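Local coordinates for Peptide/nickel transport system substrate-binding protein (PDB 5KZT) that probably captures peptides outside the cell for import by a membrane transporter, and has a peptide bound here, at residues 23-28 / 197-202; 38-43 / 517-522; 206-211 / 225-230. One frame throughout, in Å; residues are numbered along the deposited sequence.

Contacts 1, 2 and 3 form one compact cluster. Their centres lie about 14 Å (1 and 2), 11 Å (1 and 3) and 12 Å (2 and 3) apart. Contact 3 pairs the two inner strands of a four-stranded mixed sheet. Contact 1 joins loops that follow its two outermost strands. Contact 2 binds helix 36-45 to a segment near the C-terminus. That helix packs against the sheet, with V41 touching I25, W206 and Y208. Along the chain, contacts 1 and 2 interleave, while contact 3 falls inside the loop closed by contact 2. The cluster therefore brings segments from near both ends of the chain together with residues 197-230, on the part of the protein where L39 also meets the bound peptide.

Contact 1 (23-28 / 197-202); sequences ALIPSA and KDWTGT
I25 and W199 carry the apolar part of this contact. CD1 of I25 sits over one face of the indole, 3.7 Å from the centroid of the W199 five-membered ring and 16° off the ring normal, a CH-pi contact. W199 CG is anti to its backbone N (chi1 -178°), pointing toward I25. CB and CG2 of I25 extend the cover to CZ2 of the six-membered ring. A28 adds its CB, which meets W199 CZ3 at 3.7 Å on a slant. The opposite face of the ring lies against G201 CA, so the indole is packed between I25 and the backbone of its own loop. L24 CD2 touches T202 O at 3.6 Å.

The polar part runs through water. One water lies in the indole plane at its edge. It accepts a bond from W199 NE1 at 2.8 Å and another from I25 N at 3.0 Å, which satisfies the N-H of the buried tryptophan. Two more waters lie between the carbonyl oxygens I25 O and G201 O.

Both segments lie beside one mixed sheet. Residues 23-28 lead from strand 16-21 toward helix 36-45. Residues 198-202 make up most of the connection between the antiparallel neighbours 194-197 and 205-210, a β-hairpin.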
loop_
_atom_site.group_PDB
_atom_site.type_symbol
_atom_site.label_atom_id
_atom_site.label_comp_id
_atom_site.label_asym_id
_atom_site.label_seq_id
_atom_site.Cartn_x
_atom_site.Cartn_y
_atom_site.Cartn_z
ATOM N N ALA A 23 -5.812 12.411 2.718
ATOM C CA ALA A 23 -4.790 12.517 3.743
ATOM C C ALA A 23 -3.607 13.296 3.224
ATOM O O ALA A 23 -3.344 13.300 2.016
ATOM C CB ALA A 23 -4.335 11.134 4.173
ATOM N N LEU A 24 -2.900 13.934 4.156
ATOM C CA LEU A 24 -1.611 14.577 3.889
ATOM C C LEU A 24 -0.610 13.490 3.472
ATOM O O LEU A 24 -0.723 12.342 3.917
ATOM C CB LEU A 24 -1.103 15.291 5.142
ATOM C CG LEU A 24 -1.642 16.695 5.430
ATOM C CD1 LEU A 24 -3.146 16.722 5.559
ATOM C CD2 LEU A 24 -0.992 17.199 6.707
ATOM N N ILE A 25 0.354 13.862 2.641
ATOM C CA ILE A 25 1.371 12.917 2.172
ATOM C C ILE A 25 2.283 12.471 3.315
ATOM O O ILE A 25 2.935 13.309 3.925
ATOM C CB ILE A 25 2.243 13.543 1.062
ATOM C CG1 ILE A 25 1.391 13.899 -0.157
ATOM C CG2 ILE A 25 3.372 12.600 0.652
ATOM C CD1 ILE A 25 2.098 14.845 -1.112
ATOM N N PRO A 26 2.351 11.151 3.607
ATOM C CA PRO A 26 3.238 10.715 4.688
ATOM C C PRO A 26 4.708 10.726 4.305
ATOM O O PRO A 26 5.558 11.064 5.151
ATOM C CB PRO A 26 2.755 9.280 4.990
ATOM C CG PRO A 26 1.349 9.273 4.487
ATOM C CD PRO A 26 1.477 10.040 3.210
ATOM N N SER A 27 4.996 10.387 3.049
ATOM C CA SER A 27 6.369 10.360 2.536
ATOM C C SER A 27 6.336 10.473 1.038
ATOM O O SER A 27 5.478 9.875 0.397
ATOM C CB SER A 27 7.058 9.044 2.908
ATOM O OG SER A 27 8.331 8.917 2.292
ATOM N N ALA A 28 7.292 11.214 0.480
ATOM C CA ALA A 28 7.501 11.199 -0.957
ATOM C C ALA A 28 8.922 10.770 -1.299
ATOM O O ALA A 28 9.416 11.078 -2.372
ATOM C CB ALA A 28 7.191 12.561 -1.549
ATOM N N LYS A 197 5.061 20.230 -7.568
ATOM C CA LYS A 197 5.221 21.617 -7.145
ATOM C C LYS A 197 4.279 21.869 -5.981
ATOM O O LYS A 197 3.321 21.126 -5.782
ATOM C CB LYS A 197 4.832 22.601 -8.266
ATOM C CG LYS A 197 5.663 22.534 -9.525
ATOM C CD LYS A 197 7.081 23.047 -9.296
ATOM C CE LYS A 197 7.882 23.128 -10.591
ATOM N NZ LYS A 197 9.263 22.617 -10.399
ATOM N N ASP A 198 4.573 22.934 -5.239
ATOM C CA ASP A 198 3.684 23.515 -4.221
ATOM C C ASP A 198 3.476 22.654 -2.978
ATOM O O ASP A 198 2.584 22.939 -2.195
ATOM C CB ASP A 198 2.312 23.881 -4.822
ATOM C CG ASP A 198 2.430 24.743 -6.066
ATOM O OD1 ASP A 198 3.162 25.734 -6.020
ATOM O OD2 ASP A 198 1.776 24.446 -7.075
ATOM N N TRP A 199 4.286 21.615 -2.790
ATOM C CA TRP A 199 4.165 20.772 -1.614
ATOM C C TRP A 199 5.242 21.243 -0.651
ATOM O O TRP A 199 6.439 21.157 -0.979
ATOM C CB TRP A 199 4.334 19.289 -1.971
ATOM C CG TRP A 199 4.184 18.386 -0.808
ATOM C CD1 TRP A 199 3.128 18.332 0.053
ATOM C CD2 TRP A 199 5.128 17.428 -0.345
ATOM N NE1 TRP A 199 3.352 17.385 1.021
ATOM C CE2 TRP A 199 4.566 16.800 0.792
ATOM C CE3 TRP A 199 6.384 17.005 -0.798
ATOM C CZ2 TRP A 199 5.235 15.786 1.508
ATOM C CZ3 TRP A 199 7.062 15.994 -0.077
ATOM C CH2 TRP A 199 6.470 15.399 1.064
ATOM N N THR A 200 4.818 21.709 0.529
ATOM C CA THR A 200 5.726 22.180 1.599
ATOM C C THR A 200 6.232 21.073 2.491
ATOM O O THR A 200 7.089 21.324 3.341
ATOM C CB THR A 200 5.068 23.236 2.554
ATOM O OG1 THR A 200 4.144 22.617 3.491
ATOM C CG2 THR A 200 4.368 24.290 1.772
ATOM N N GLY A 201 5.691 19.864 2.326
ATOM C CA GLY A 201 5.954 18.764 3.243
ATOM C C GLY A 201 4.813 18.449 4.187
ATOM O O GLY A 201 4.669 17.311 4.623
ATOM N N THR A 202 4.034 19.468 4.545
ATOM C CA THR A 202 3.000 19.332 5.565
ATOM C C THR A 202 1.695 20.051 5.234
ATOM O O THR A 202 0.860 20.201 6.114
ATOM C CB THR A 202 3.535 19.835 6.921
ATOM O OG1 THR A 202 3.921 21.216 6.813
ATOM C CG2 THR A 202 4.738 19.017 7.366
HETATM O O HOH W 1 1.045 16.766 2.555
HETATM O O HOH W 2 2.348 15.789 4.903
HETATM O O HOH W 3 5.266 14.382 5.312
#

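Contact 2 (38-43 / 517-522); sequences GLNVVN and PDYTYK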
loop_
_atom_site.group_PDB
_atom_site.type_symbol
_atom_site.label_atom_id
_atom_site.label_comp_id
_atom_site.label_asym_id
_atom_site.label_seq_id
_atom_site.Cartn_x
_atom_site.Cartn_y
_atom_site.Cartn_z
ATOM N N GLY A 38 1.620 8.511 -0.748
ATOM C CA GLY A 38 2.955 8.806 -1.186
ATOM C C GLY A 38 3.436 7.994 -2.383
ATOM O O GLY A 38 4.116 8.523 -3.253
ATOM N N LEU A 39 3.092 6.712 -2.436
ATOM C CA LEU A 39 3.519 5.874 -3.577
ATOM C C LEU A 39 2.827 6.295 -4.859
ATOM O O LEU A 39 3.409 6.207 -5.943
ATOM C CB LEU A 39 3.273 4.393 -3.310
ATOM C CG LEU A 39 4.236 3.840 -2.249
ATOM C CD1 LEU A 39 3.730 2.498 -1.779
ATOM C CD2 LEU A 39 5.658 3.711 -2.736
ATOM N N ASN A 40 1.599 6.766 -4.735
ATOM C CA ASN A 40 0.879 7.322 -5.895
ATOM C C ASN A 40 1.532 8.621 -6.378
ATOM O O ASN A 40 1.685 8.797 -7.574
ATOM C CB ASN A 40 -0.580 7.560 -5.558
ATOM C CG ASN A 40 -1.407 7.929 -6.779
ATOM O OD1 ASN A 40 -1.526 7.146 -7.725
ATOM N ND2 ASN A 40 -1.957 9.135 -6.772
ATOM N N VAL A 41 1.957 9.490 -5.461
ATOM C CA VAL A 41 2.697 10.723 -5.847
ATOM C C VAL A 41 3.974 10.393 -6.632
ATOM O O VAL A 41 4.149 10.852 -7.768
ATOM C CB VAL A 41 3.046 11.611 -4.625
ATOM C CG1 VAL A 41 3.978 12.767 -5.003
ATOM C CG2 VAL A 41 1.781 12.173 -4.001
ATOM N N VAL A 42 4.857 9.591 -6.045
ATOM C CA VAL A 42 6.115 9.282 -6.715
ATOM C C VAL A 42 5.920 8.504 -8.026
ATOM O O VAL A 42 6.767 8.588 -8.929
ATOM C CB VAL A 42 7.163 8.582 -5.814
ATOM C CG1 VAL A 42 7.493 9.444 -4.614
ATOM C CG2 VAL A 42 6.722 7.201 -5.402
ATOM N N ASN A 43 4.816 7.767 -8.167
ATOM C CA ASN A 43 4.529 7.127 -9.457
ATOM C C ASN A 43 4.285 8.094 -10.628
ATOM O O ASN A 43 4.489 7.725 -11.790
ATOM C CB ASN A 43 3.354 6.171 -9.368
ATOM C CG ASN A 43 3.324 5.203 -10.532
ATOM O OD1 ASN A 43 4.326 4.540 -10.819
ATOM N ND2 ASN A 43 2.195 5.128 -11.233
ATOM N N PRO A 517 1.485 1.364 -7.096
ATOM C CA PRO A 517 0.882 2.702 -7.001
ATOM C C PRO A 517 -0.472 2.786 -7.717
ATOM O O PRO A 517 -0.618 2.260 -8.820
ATOM C CB PRO A 517 1.906 3.598 -7.697
ATOM C CG PRO A 517 3.221 2.901 -7.480
ATOM C CD PRO A 517 2.920 1.424 -7.444
ATOM N N ASP A 518 -1.443 3.434 -7.088
ATOM C CA ASP A 518 -2.851 3.292 -7.482
ATOM C C ASP A 518 -3.210 3.770 -8.905
ATOM O O ASP A 518 -3.981 3.107 -9.603
ATOM C CB ASP A 518 -3.747 3.975 -6.460
ATOM C CG ASP A 518 -3.900 3.152 -5.171
ATOM O OD1 ASP A 518 -2.926 2.517 -4.700
ATOM O OD2 ASP A 518 -5.006 3.148 -4.606
ATOM N N TYR A 519 -2.653 4.901 -9.310
ATOM C CA TYR A 519 -2.981 5.510 -10.600
ATOM C C TYR A 519 -1.749 5.862 -11.402
ATOM O O TYR A 519 -0.654 6.034 -10.854
ATOM C CB TYR A 519 -3.842 6.763 -10.403
ATOM C CG TYR A 519 -5.204 6.453 -9.853
ATOM C CD1 TYR A 519 -5.429 6.384 -8.478
ATOM C CD2 TYR A 519 -6.284 6.206 -10.711
ATOM C CE1 TYR A 519 -6.696 6.097 -7.971
ATOM C CE2 TYR A 519 -7.545 5.888 -10.207
ATOM C CZ TYR A 519 -7.745 5.837 -8.845
ATOM O OH TYR A 519 -9.015 5.550 -8.349
ATOM N N THR A 520 -1.938 5.938 -12.715
ATOM C CA THR A 520 -0.935 6.497 -13.616
ATOM C C THR A 520 -1.661 7.535 -14.456
ATOM O O THR A 520 -2.519 7.181 -15.275
ATOM C CB THR A 520 -0.299 5.426 -14.500
ATOM O OG1 THR A 520 0.335 4.438 -13.667
ATOM C CG2 THR A 520 0.746 6.056 -15.447
ATOM N N TYR A 521 -1.337 8.809 -14.227
ATOM C CA TYR A 521 -1.981 9.912 -14.930
ATOM C C TYR A 521 -1.316 10.260 -16.257
ATOM O O TYR A 521 -1.814 11.153 -16.959
ATOM C CB TYR A 521 -1.997 11.178 -14.070
ATOM C CG TYR A 521 -2.577 11.000 -12.692
ATOM C CD1 TYR A 521 -3.780 10.295 -12.488
ATOM C CD2 TYR A 521 -1.952 11.545 -11.597
ATOM C CE1 TYR A 521 -4.317 10.138 -11.214
ATOM C CE2 TYR A 521 -2.484 11.401 -10.315
ATOM C CZ TYR A 521 -3.659 10.695 -10.125
ATOM O OH TYR A 521 -4.141 10.549 -8.837
ATOM N N LYS A 522 -0.215 9.577 -16.583
ATOM C CA LYS A 522 0.646 9.890 -17.730
ATOM C C LYS A 522 -0.140 10.226 -18.991
ATOM O O LYS A 522 0.136 11.249 -19.587
ATOM C CB LYS A 522 1.607 8.731 -18.009
ATOM C CG LYS A 522 2.562 8.929 -19.168
ATOM C CD LYS A 522 3.426 7.693 -19.376
ATOM C CE LYS A 522 4.139 7.773 -20.712
ATOM N NZ LYS A 522 5.119 6.673 -20.889
#
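P517 lies over one face of the N43 side-chain amide, with P517 CB 3.6 Å from N43 CG. In the plane of that amide is Y519 O, only 9° out of it. The N40 amide meets two tyrosines. Its OD1 is at the edge of the Y519 ring, and its ND2 approaches the hydroxyl of Y521, whose ring stands 87° from the amide plane. K512 makes a cation-pi contact with the Y519 ring.

N40 and N43 lie on one side of helix 36-45. They bond strand 519-520, which forms a two-stranded β-hairpin with 511-512, in a protein of the family 5 solute-binding proteins. CG of N40 is anti to the backbone N (chi1 -171°), which turns it toward Y519.

N40 uses both ends of its amide. OD1 accepts a bond from Y519 N at 3.0 Å, with the donor tilted from the carbonyl plane. ND2 gives a weak bond to Y521 OH at 3.3 Å. N43 ND2 donates to Y519 O at 3.0 Å and weakly to T520 OG1 at 3.1 Å. Y519 O also accepts from Q44 NE2, and T520 OG1 is bonded to N513. The Y519 hydroxyl has its partner in R247.

L39, on the same helix, also packs on a polar side chain of the bound peptide. P517 fits against the helix backbone here: its CB is 3.5 Å from L39 O, the oxygen that accepts the helical bond from N43 N.

Contact 3 (206-211 / 225-230); sequences WTYVKN and INVQVV
V227 is the bump that fills the hollow between W206 and Y208. Its CB lies over the indole, 3.8 Å from the centroid of the W206 five-membered ring and 23° off the normal, a CH-pi contact. CG1 of V227 is on the same face, offset toward the rim and 3.6 Å from W206 CE2. CG2 of V227 reaches the other aromatic, at 3.8 Å from Y208 CE2. CG of W206 lies between the backbone N and the carbonyl carbon (chi1 54°). Of the six-membered ring, W206 CZ3 meets V229 CG2 at 3.7 Å, on a slant. I225 sets its CB at the edge of the Y208 ring, near the ring plane and 3.9 Å from Y208 CD2.

The strands are the antiparallel central pair of a four-stranded mixed sheet, flanked by strands 16-21 and 194-197. W206 with V227 and Y208 with I225 are hydrogen-bonded pairs. V227 N donates to W206 O at 2.9 Å. Y208 N donates to I225 O at 2.8 Å. Helix 36-45 covers the tyrosine through V41, Q44 and T45.

Between these two pairs, T207 and N226 face each other as a non-hydrogen-bonded pair. Their side chains lie side by side on the other face of the sheet. T207 OG1 bonds to D198 and N226 ND2 to N18, while T207 CG2 rests 3.6 Å from N226 OD1.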
loop_
_atom_site.group_PDB
_atom_site.type_symbol
_atom_site.label_atom_id
_atom_site.label_comp_id
_atom_site.label_asym_id
_atom_site.label_seq_id
_atom_site.Cartn_x
_atom_site.Cartn_y
_atom_site.Cartn_z
ATOM N N TRP A 206 -1.088 20.133 -3.354
ATOM C CA TRP A 206 0.098 19.942 -4.153
ATOM C C TRP A 206 -0.323 19.829 -5.605
ATOM O O TRP A 206 -1.516 19.677 -5.904
ATOM C CB TRP A 206 0.899 18.709 -3.711
ATOM C CG TRP A 206 0.133 17.425 -3.648
ATOM C CD1 TRP A 206 -0.016 16.518 -4.649
ATOM C CD2 TRP A 206 -0.561 16.880 -2.510
ATOM N NE1 TRP A 206 -0.762 15.457 -4.220
ATOM C CE2 TRP A 206 -1.106 15.646 -2.911
ATOM C CE3 TRP A 206 -0.760 17.310 -1.196
ATOM C CZ2 TRP A 206 -1.849 14.830 -2.048
ATOM C CZ3 TRP A 206 -1.492 16.503 -0.330
ATOM C CH2 TRP A 206 -2.038 15.276 -0.765
ATOM N N THR A 207 0.672 19.901 -6.492
ATOM C CA THR A 207 0.452 20.077 -7.920
ATOM C C THR A 207 1.400 19.208 -8.736
ATOM O O THR A 207 2.574 19.093 -8.403
ATOM C CB THR A 207 0.693 21.545 -8.320
ATOM O OG1 THR A 207 0.034 22.390 -7.387
ATOM C CG2 THR A 207 0.174 21.846 -9.707
ATOM N N TYR A 208 0.876 18.607 -9.803
ATOM C CA TYR A 208 1.686 17.912 -10.782
ATOM C C TYR A 208 1.720 18.802 -11.990
ATOM O O TYR A 208 0.666 19.288 -12.414
ATOM C CB TYR A 208 1.059 16.573 -11.160
ATOM C CG TYR A 208 0.949 15.581 -10.018
ATOM C CD1 TYR A 208 2.067 14.881 -9.569
ATOM C CD2 TYR A 208 -0.276 15.328 -9.389
ATOM C CE1 TYR A 208 1.978 13.978 -8.538
ATOM C CE2 TYR A 208 -0.367 14.405 -8.353
ATOM C CZ TYR A 208 0.771 13.729 -7.948
ATOM O OH TYR A 208 0.673 12.830 -6.936
ATOM N N VAL A 209 2.906 19.028 -12.549
ATOM C CA VAL A 209 3.010 19.795 -13.787
ATOM C C VAL A 209 3.758 18.948 -14.791
ATOM O O VAL A 209 4.735 18.292 -14.439
ATOM C CB VAL A 209 3.709 21.158 -13.585
ATOM C CG1 VAL A 209 3.702 21.946 -14.882
ATOM C CG2 VAL A 209 2.980 21.978 -12.525
ATOM N N LYS A 210 3.277 18.949 -16.038
ATOM C CA LYS A 210 3.921 18.181 -17.107
ATOM C C LYS A 210 5.429 18.458 -17.132
ATOM O O LYS A 210 5.855 19.614 -17.164
ATOM C CB LYS A 210 3.294 18.501 -18.477
ATOM C CG LYS A 210 3.999 17.835 -19.654
ATOM C CD LYS A 210 3.204 17.897 -20.946
ATOM C CE LYS A 210 4.089 17.442 -22.097
ATOM N NZ LYS A 210 3.395 17.213 -23.388
ATOM N N ASN A 211 6.218 17.386 -17.111
ATOM C CA ASN A 211 7.675 17.469 -17.070
ATOM C C ASN A 211 8.213 17.613 -18.492
ATOM O O ASN A 211 8.144 16.675 -19.266
ATOM C CB ASN A 211 8.243 16.213 -16.391
ATOM C CG ASN A 211 9.760 16.211 -16.306
ATOM O OD1 ASN A 211 10.426 17.182 -16.669
ATOM N ND2 ASN A 211 10.314 15.106 -15.826
ATOM N N ILE A 225 -2.112 18.976 -12.874
ATOM C CA ILE A 225 -3.066 18.225 -12.048
ATOM C C ILE A 225 -2.989 18.838 -10.651
ATOM O O ILE A 225 -1.933 18.836 -10.045
ATOM C CB ILE A 225 -2.763 16.711 -12.023
ATOM C CG1 ILE A 225 -2.690 16.132 -13.445
ATOM C CG2 ILE A 225 -3.795 15.968 -11.195
ATOM C CD1 ILE A 225 -2.009 14.773 -13.520
ATOM N N ASN A 226 -4.096 19.396 -10.177
ATOM C CA ASN A 226 -4.168 20.051 -8.873
ATOM C C ASN A 226 -4.802 19.084 -7.894
ATOM O O ASN A 226 -5.861 18.500 -8.193
ATOM C CB ASN A 226 -5.038 21.306 -8.955
ATOM C CG ASN A 226 -4.516 22.313 -9.964
ATOM O OD1 ASN A 226 -3.347 22.705 -9.897
ATOM N ND2 ASN A 226 -5.368 22.741 -10.907
ATOM N N VAL A 227 -4.174 18.920 -6.731
ATOM C CA VAL A 227 -4.682 18.029 -5.689
ATOM C C VAL A 227 -4.888 18.799 -4.402
ATOM O O VAL A 227 -4.027 19.597 -4.012
ATOM C CB VAL A 227 -3.711 16.858 -5.410
ATOM C CG1 VAL A 227 -4.355 15.868 -4.456
ATOM C CG2 VAL A 227 -3.322 16.185 -6.715
ATOM N N GLN A 228 -6.026 18.560 -3.750
ATOM C CA GLN A 228 -6.304 19.119 -2.419
ATOM C C GLN A 228 -6.816 18.031 -1.490
ATOM O O GLN A 228 -7.513 17.103 -1.902
ATOM C CB GLN A 228 -7.272 20.290 -2.498
ATOM C CG GLN A 228 -8.620 19.948 -3.072
ATOM C CD GLN A 228 -9.522 21.155 -3.177
ATOM O OE1 GLN A 228 -9.911 21.743 -2.168
ATOM N NE2 GLN A 228 -9.880 21.518 -4.396
ATOM N N VAL A 229 -6.462 18.152 -0.223
ATOM C CA VAL A 229 -6.945 17.239 0.791
ATOM C C VAL A 229 -8.388 17.551 1.178
ATOM O O VAL A 229 -8.715 18.683 1.523
ATOM C CB VAL A 229 -6.027 17.253 2.022
ATOM C CG1 VAL A 229 -6.594 16.373 3.127
ATOM C CG2 VAL A 229 -4.643 16.780 1.608
ATOM N N VAL A 230 -9.248 16.543 1.092
ATOM C CA VAL A 230 -10.670 16.652 1.483
ATOM C C VAL A 230 -10.979 15.394 2.272
ATOM O O VAL A 230 -10.679 14.309 1.815
ATOM C CB VAL A 230 -11.629 16.715 0.269
ATOM C CG1 VAL A 230 -13.081 16.826 0.749
ATOM C CG2 VAL A 230 -11.288 17.898 -0.638
HETATM O O HOH W 4 -2.376 23.099 -7.215
#